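Putative 4-Hydroxy-2-oxoglutarate aldolase / 2-dehydro-3-deoxyphosphogluconate aldolase (PDB 3LM7) is a putative aldolase of the KDGP aldolase family, which belongs to the TIM-barrel clan. Local coordinates at residues D236-T239 with L240-V244. Residues are numbered along the deposited sequence; the frame is centred on the assembly and turned at random.
Sequences DVKT and LLDIV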
ATOM      1  N   ASP A 236      -3.862  28.007  -2.352  1.00 12.89           N
ATOM      2  CA  ASP A 236      -3.999  26.951  -3.382  1.00 14.41           C
ATOM      3  C   ASP A 236      -3.602  25.569  -2.784  1.00 12.87           C
ATOM      4  O   ASP A 236      -4.137  24.538  -3.142  1.00 13.01           O
ATOM      5  CB  ASP A 236      -3.165  27.275  -4.628  1.00 12.96           C
ATOM      6  CG  ASP A 236      -3.757  28.429  -5.478  1.00 15.04           C
ATOM      7  OD1 ASP A 236      -4.788  29.007  -5.077  1.00 13.18           O
ATOM      8  OD2 ASP A 236      -3.153  28.756  -6.520  1.00 14.53           O
ATOM      9  N   VAL A 237      -2.634  25.571  -1.886  1.00 13.30           N
ATOM     10  CA  VAL A 237      -2.243  24.343  -1.228  1.00 12.23           C
ATOM     11  C   VAL A 237      -3.383  23.893  -0.316  1.00 12.21           C
ATOM     12  O   VAL A 237      -3.732  22.701  -0.239  1.00 11.08           O
ATOM     13  CB  VAL A 237      -0.888  24.574  -0.453  1.00 12.58           C
ATOM     14  CG1 VAL A 237      -0.580  23.439   0.481  1.00 12.73           C
ATOM     15  CG2 VAL A 237       0.238  24.771  -1.429  1.00  9.94           C
ATOM     16  N   LYS A 238      -3.985  24.829   0.411  1.00 12.02           N
ATOM     17  CA  LYS A 238      -5.183  24.422   1.228  1.00 12.82           C
ATOM     18  C   LYS A 238      -6.321  23.815   0.361  1.00 11.96           C
ATOM     19  O   LYS A 238      -6.971  22.833   0.785  1.00 11.20           O
ATOM     20  CB  LYS A 238      -5.661  25.606   2.071  1.00 13.93           C
ATOM     21  CG  LYS A 238      -6.452  25.192   3.271  1.00 21.05           C
ATOM     22  CD  LYS A 238      -7.874  25.291   2.974  1.00 27.64           C
ATOM     23  CE  LYS A 238      -8.694  25.138   4.279  1.00 32.97           C
ATOM     24  NZ  LYS A 238     -10.136  25.256   3.843  1.00 32.29           N
ATOM     25  N   THR A 239      -6.586  24.400  -0.818  1.00 11.88           N
ATOM     26  CA  THR A 239      -7.652  23.927  -1.701  1.00 12.25           C
ATOM     27  C   THR A 239      -7.301  22.472  -2.139  1.00 12.09           C
ATOM     28  O   THR A 239      -8.164  21.571  -2.199  1.00 11.68           O
ATOM     29  CB  THR A 239      -7.765  24.840  -2.978  1.00 12.98           C
ATOM     30  OG1 THR A 239      -8.156  26.154  -2.572  1.00 14.10           O
ATOM     31  CG2 THR A 239      -8.777  24.321  -3.976  1.00 12.30           C
ATOM     32  N   LEU A 240      -6.024  22.254  -2.454  1.00 11.96           N
ATOM     33  CA  LEU A 240      -5.560  20.878  -2.760  1.00 10.52           C
ATOM     34  C   LEU A 240      -5.738  19.908  -1.605  1.00 11.06           C
ATOM     35  O   LEU A 240      -6.316  18.821  -1.770  1.00 12.03           O
ATOM     36  CB  LEU A 240      -4.088  20.896  -3.205  1.00 10.41           C
ATOM     37  CG  LEU A 240      -3.914  21.624  -4.530  1.00  8.99           C
ATOM     38  CD1 LEU A 240      -2.378  21.987  -4.772  1.00 15.38           C
ATOM     39  CD2 LEU A 240      -4.526  20.902  -5.765  1.00 11.36           C
ATOM     40  N   LEU A 241      -5.227  20.280  -0.424  1.00 11.69           N
ATOM     41  CA  LEU A 241      -5.479  19.470   0.772  1.00 11.72           C
ATOM     42  C   LEU A 241      -6.967  19.078   0.932  1.00 12.14           C
ATOM     43  O   LEU A 241      -7.300  17.893   1.170  1.00 13.47           O
ATOM     44  CB  LEU A 241      -4.996  20.212   2.033  1.00  9.89           C
ATOM     45  CG  LEU A 241      -5.014  19.342   3.301  1.00 14.47           C
ATOM     46  CD1 LEU A 241      -4.175  18.013   3.186  1.00 10.79           C
ATOM     47  CD2 LEU A 241      -4.621  20.206   4.546  1.00 12.35           C
ATOM     48  N   ASP A 242      -7.876  20.074   0.872  1.00 12.82           N
ATOM     49  CA  ASP A 242      -9.283  19.781   1.025  1.00 11.31           C
ATOM     50  C   ASP A 242      -9.774  18.731   0.000  1.00 11.87           C
ATOM     51  O   ASP A 242     -10.587  17.866   0.349  1.00 11.60           O
ATOM     52  CB  ASP A 242     -10.134  21.059   0.892  1.00 12.10           C
ATOM     53  CG  ASP A 242      -9.980  22.004   2.070  1.00 17.64           C
ATOM     54  OD1 ASP A 242      -9.464  21.573   3.094  1.00 17.59           O
ATOM     55  OD2 ASP A 242     -10.336  23.203   1.934  1.00 21.74           O
ATOM     56  N   ILE A 243      -9.322  18.800  -1.258  1.00 11.03           N
ATOM     57  CA  ILE A 243      -9.693  17.742  -2.230  1.00 10.36           C
ATOM     58  C   ILE A 243      -9.147  16.370  -1.770  1.00 10.51           C
ATOM     59  O   ILE A 243      -9.845  15.318  -1.790  1.00  9.29           O
ATOM     60  CB  ILE A 243      -9.131  18.083  -3.658  1.00 10.64           C
ATOM     61  CG1 ILE A 243      -9.854  19.334  -4.195  1.00  9.88           C
ATOM     62  CG2 ILE A 243      -9.311  16.888  -4.637  1.00 11.66           C
ATOM     63  CD1 ILE A 243      -9.186  19.936  -5.447  1.00 11.36           C
ATOM     64  N   VAL A 244      -7.887  16.372  -1.334  1.00 10.17           N
ATOM     65  CA  VAL A 244      -7.278  15.122  -0.869  1.00 10.09           C
ATOM     66  C   VAL A 244      -8.152  14.523   0.276  1.00 12.06           C
ATOM     67  O   VAL A 244      -8.537  13.330   0.251  1.00 10.10           O
ATOM     68  CB  VAL A 244      -5.846  15.352  -0.398  1.00 10.19           C
ATOM     69  CG1 VAL A 244      -5.308  14.083   0.306  1.00  9.82           C
ATOM     70  CG2 VAL A 244      -4.908  15.782  -1.661  1.00  7.80           C
TER
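K238 and D242, one helical turn apart on helix 234-247, are joined by a salt bridge of i to i+4 spacing. The lysine side chain leaves the helix at CB with CG anti to the backbone N (chi1 -157°), and a bend at chi2 (-98°) turns the rest of the chain, otherwise extended, toward D242. The two side chains cross obliquely, with K238 CD 3.4 Å from D242 OD2. Next along the chain, K238 CE is 3.5 Å from the same D242 OD2. At the tip, K238 NZ reaches D242 OD2 at 2.8 Å. The ammonium group meets the syn lone pair of OD2, on the side facing OD1, while D242 OD1 itself stays 3.8 Å from K238 NZ. CD and CE lie against OD2, so the methylenes next to the ammonium group as well as NZ itself contact the carboxylate.

Beneath this bridge the same two residues are tied through the backbone, D242 N donating to K238 O at 2.9 Å. Equivalent alpha-helical bonds run from L240 N to D236 O, from L241 N to V237 O and from I243 N to T239 O. L240 folds its side chain back along the helix, and its CG sits 3.2 Å from D236 O.

The OG1 of T239 is bonded to the carbonyl of E235, and the carboxylate of D236 forms a salt bridge with R233. The K238-D242 pair lies on the outward side of an amphipathic helix, whereas V237, L240, L241 and V244 are buried. L240 and V244 rest on L17 and F201, and I243 also touches F201, packing this C-terminal helix against strand 17-20, the first of the parallel sheet, and helix 201-211, consistent with an outer helix of a TIM-barrel fold.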